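Local coordinates for regulatory protein (Pseudomonas aeruginosa, PDB 5J2Y) that represses quorum-sensing genes by binding promoter DNA, probably through a helix-turn-helix domain, at residues A13-A18 and F60-Q65. Numbering follows the deposited sequence.
Sequences AFRAKA and FYIEGQ
Ile-62, in the last turn of helix 52-62, spreads its two branches over helix 9-22, meeting Ala-16 with one and Arg-15 with the other, a small worked example of how one branched side chain can serve two different neighbours. With CG2 anti to the backbone N and CG1 beside it (chi1 -78°), the branches diverge. CD1, at the end of the longer branch, settles on the backbone of Ala-16, 4.1 Å from its CA, and lies 4.4 Å from its CB. CG2 instead sits under the Arg-15 guanidinium, 3.5 Å from its plane and displaced toward the rim, with NH2 the nearest atom at 3.6 Å. The arginine chain bends at chi2 (-143°) and again at chi3 (90°), bringing one guanidinium face over the methyl; a crystal neighbour also touches this exposed side chain and may influence its pose. Met-12 and Thr-19 of helix 9-22 also touch Ile-62, while Phe-30 packs against Ala-16 from helix 27-32. Just beyond, Gly-64 closes helix 52-62 in a Schellman motif. No hydrogen bond joins the two segments; what passes directly between helix 9-22 and the C-terminal end of helix 52-62 here is van der Waals contact, small in area.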
ATOM      1  N   ALA A  13      -1.619   4.981  -5.572  1.00 27.57           N
ATOM      2  CA  ALA A  13      -1.507   3.561  -5.801  1.00 32.61           C
ATOM      3  C   ALA A  13      -0.350   3.246  -6.737  1.00 35.60           C
ATOM      4  O   ALA A  13       0.416   2.310  -6.489  1.00 33.61           O
ATOM      5  CB  ALA A  13      -2.799   3.014  -6.361  1.00 38.07           C
ATOM      6  N   PHE A  14      -0.179   4.073  -7.767  1.00 32.34           N
ATOM      7  CA  PHE A  14       0.969   3.904  -8.658  1.00 33.21           C
ATOM      8  C   PHE A  14       2.296   4.129  -7.940  1.00 36.26           C
ATOM      9  O   PHE A  14       3.287   3.430  -8.202  1.00 38.16           O
ATOM     10  CB  PHE A  14       0.828   4.790  -9.874  1.00 31.71           C
ATOM     11  CG  PHE A  14      -0.428   4.535 -10.633  1.00 30.70           C
ATOM     12  CD1 PHE A  14      -0.503   3.483 -11.532  1.00 31.70           C
ATOM     13  CD2 PHE A  14      -1.544   5.292 -10.405  1.00 32.66           C
ATOM     14  CE1 PHE A  14      -1.657   3.264 -12.257  1.00 31.63           C
ATOM     15  CE2 PHE A  14      -2.728   5.070 -11.096  1.00 33.98           C
ATOM     16  CZ  PHE A  14      -2.784   4.046 -12.026  1.00 33.69           C
ATOM     17  N   ARG A  15       2.316   5.094  -7.024  1.00 33.28           N
ATOM     18  CA  ARG A  15       3.515   5.366  -6.246  1.00 37.64           C
ATOM     19  C   ARG A  15       3.766   4.077  -5.483  1.00 36.25           C
ATOM     20  O   ARG A  15       4.820   3.453  -5.612  1.00 37.44           O
ATOM     21  CB  ARG A  15       3.287   6.525  -5.280  1.00 42.90           C
ATOM     22  CG  ARG A  15       3.830   7.858  -5.770  1.00 50.95           C
ATOM     23  CD  ARG A  15       4.407   8.674  -4.624  1.00 60.52           C
ATOM     24  NE  ARG A  15       5.829   8.407  -4.425  1.00 68.37           N
ATOM     25  CZ  ARG A  15       6.548   8.898  -3.422  1.00 70.14           C
ATOM     26  NH1 ARG A  15       7.837   8.603  -3.319  1.00 70.98           N
ATOM     27  NH2 ARG A  15       5.980   9.688  -2.520  1.00 64.07           N
ATOM     28  N   ALA A  16       2.770   3.680  -4.697  1.00 32.78           N
ATOM     29  CA  ALA A  16       2.823   2.423  -3.934  1.00 33.49           C
ATOM     30  C   ALA A  16       3.403   1.261  -4.718  1.00 32.61           C
ATOM     31  O   ALA A  16       4.186   0.504  -4.184  1.00 34.66           O
ATOM     32  CB  ALA A  16       1.438   2.046  -3.427  1.00 35.50           C
ATOM     33  N   LYS A  17       2.994   1.123  -5.980  1.00 34.20           N
ATOM     34  CA  LYS A  17       3.511   0.086  -6.872  1.00 34.16           C
ATOM     35  C   LYS A  17       5.005   0.220  -7.148  1.00 36.63           C
ATOM     36  O   LYS A  17       5.751  -0.768  -7.122  1.00 33.83           O
ATOM     37  CB  LYS A  17       2.774   0.094  -8.194  1.00 36.87           C
ATOM     38  CG  LYS A  17       3.221  -1.029  -9.128  1.00 36.99           C
ATOM     39  CD  LYS A  17       2.415  -1.039 -10.415  1.00 33.66           C
ATOM     40  CE  LYS A  17       3.011  -2.052 -11.379  1.00 35.16           C
ATOM     41  NZ  LYS A  17       2.198  -2.192 -12.626  1.00 33.17           N
ATOM     42  N   ALA A  18       5.448   1.442  -7.407  1.00 37.17           N
ATOM     43  CA  ALA A  18       6.880   1.695  -7.613  1.00 36.25           C
ATOM     44  C   ALA A  18       7.734   1.342  -6.395  1.00 36.56           C
ATOM     45  O   ALA A  18       8.842   0.855  -6.532  1.00 38.77           O
ATOM     46  CB  ALA A  18       7.088   3.151  -7.982  1.00 37.63           C
ATOM     47  N   PHE A  60       1.304   7.703   4.882  1.00 26.89           N
ATOM     48  CA  PHE A  60       2.154   7.657   6.066  1.00 27.46           C
ATOM     49  C   PHE A  60       3.230   6.588   5.980  1.00 28.78           C
ATOM     50  O   PHE A  60       4.318   6.736   6.551  1.00 30.06           O
ATOM     51  CB  PHE A  60       1.293   7.457   7.318  1.00 25.74           C
ATOM     52  CG  PHE A  60       0.433   8.642   7.629  1.00 28.98           C
ATOM     53  CD1 PHE A  60       1.017   9.904   7.869  1.00 29.77           C
ATOM     54  CD2 PHE A  60      -0.956   8.526   7.707  1.00 29.69           C
ATOM     55  CE1 PHE A  60       0.223  11.005   8.158  1.00 29.12           C
ATOM     56  CE2 PHE A  60      -1.746   9.631   8.015  1.00 29.50           C
ATOM     57  CZ  PHE A  60      -1.167  10.860   8.233  1.00 28.73           C
ATOM     58  N   TYR A  61       2.906   5.500   5.297  1.00 26.22           N
ATOM     59  CA  TYR A  61       3.865   4.427   5.087  1.00 26.78           C
ATOM     60  C   TYR A  61       5.029   4.816   4.173  1.00 25.75           C
ATOM     61  O   TYR A  61       6.186   4.589   4.485  1.00 28.66           O
ATOM     62  CB  TYR A  61       3.158   3.219   4.473  1.00 23.76           C
ATOM     63  CG  TYR A  61       4.055   2.024   4.274  1.00 22.78           C
ATOM     64  CD1 TYR A  61       4.501   1.267   5.335  1.00 23.51           C
ATOM     65  CD2 TYR A  61       4.458   1.644   2.990  1.00 24.68           C
ATOM     66  CE1 TYR A  61       5.308   0.137   5.141  1.00 23.17           C
ATOM     67  CE2 TYR A  61       5.265   0.543   2.790  1.00 24.09           C
ATOM     68  CZ  TYR A  61       5.680  -0.218   3.861  1.00 24.50           C
ATOM     69  OH  TYR A  61       6.512  -1.302   3.622  1.00 25.32           O
ATOM     70  N   ILE A  62       4.689   5.358   3.027  1.00 29.96           N
ATOM     71  CA  ILE A  62       5.670   5.742   2.016  1.00 32.87           C
ATOM     72  C   ILE A  62       6.638   6.835   2.526  1.00 33.27           C
ATOM     73  O   ILE A  62       7.854   6.729   2.351  1.00 34.72           O
ATOM     74  CB  ILE A  62       4.929   6.161   0.733  1.00 35.72           C
ATOM     75  CG1 ILE A  62       4.481   4.911   0.002  1.00 39.48           C
ATOM     76  CG2 ILE A  62       5.817   6.963  -0.195  1.00 37.36           C
ATOM     77  CD1 ILE A  62       3.303   5.146  -0.901  1.00 41.89           C
ATOM     78  N   GLU A  63       6.119   7.819   3.249  1.00 32.95           N
ATOM     79  CA  GLU A  63       6.977   8.844   3.859  1.00 33.94           C
ATOM     80  C   GLU A  63       7.807   8.320   5.077  1.00 34.53           C
ATOM     81  O   GLU A  63       8.648   9.018   5.629  1.00 37.62           O
ATOM     82  CB  GLU A  63       6.158  10.107   4.129  1.00 33.29           C
ATOM     83  CG  GLU A  63       5.386  10.076   5.427  1.00 38.81           C
ATOM     84  CD  GLU A  63       4.699  11.421   5.780  1.00 47.72           C
ATOM     85  OE1 GLU A  63       4.189  11.591   6.944  1.00 50.27           O
ATOM     86  OE2 GLU A  63       4.686  12.320   4.898  1.00 50.81           O
ATOM     87  N   GLY A  64       7.638   7.056   5.442  1.00 32.39           N
ATOM     88  CA  GLY A  64       8.459   6.430   6.490  1.00 31.04           C
ATOM     89  C   GLY A  64       7.908   6.586   7.888  1.00 31.96           C
ATOM     90  O   GLY A  64       8.549   6.217   8.844  1.00 38.23           O
ATOM     91  N   GLN A  65       6.711   7.122   8.027  1.00 33.84           N
ATOM     92  CA  GLN A  65       6.149   7.395   9.370  1.00 36.83           C
ATOM     93  C   GLN A  65       5.530   6.188  10.059  1.00 32.56           C
ATOM     94  O   GLN A  65       5.349   6.205  11.247  1.00 36.98           O
ATOM     95  CB  GLN A  65       5.125   8.510   9.278  1.00 41.06           C
ATOM     96  CG  GLN A  65       4.548   8.874  10.623  1.00 52.63           C
ATOM     97  CD  GLN A  65       3.814  10.195  10.613  1.00 61.43           C
ATOM     98  OE1 GLN A  65       4.025  11.031   9.720  1.00 69.89           O
ATOM     99  NE2 GLN A  65       2.930  10.391  11.601  1.00 59.53           N
TER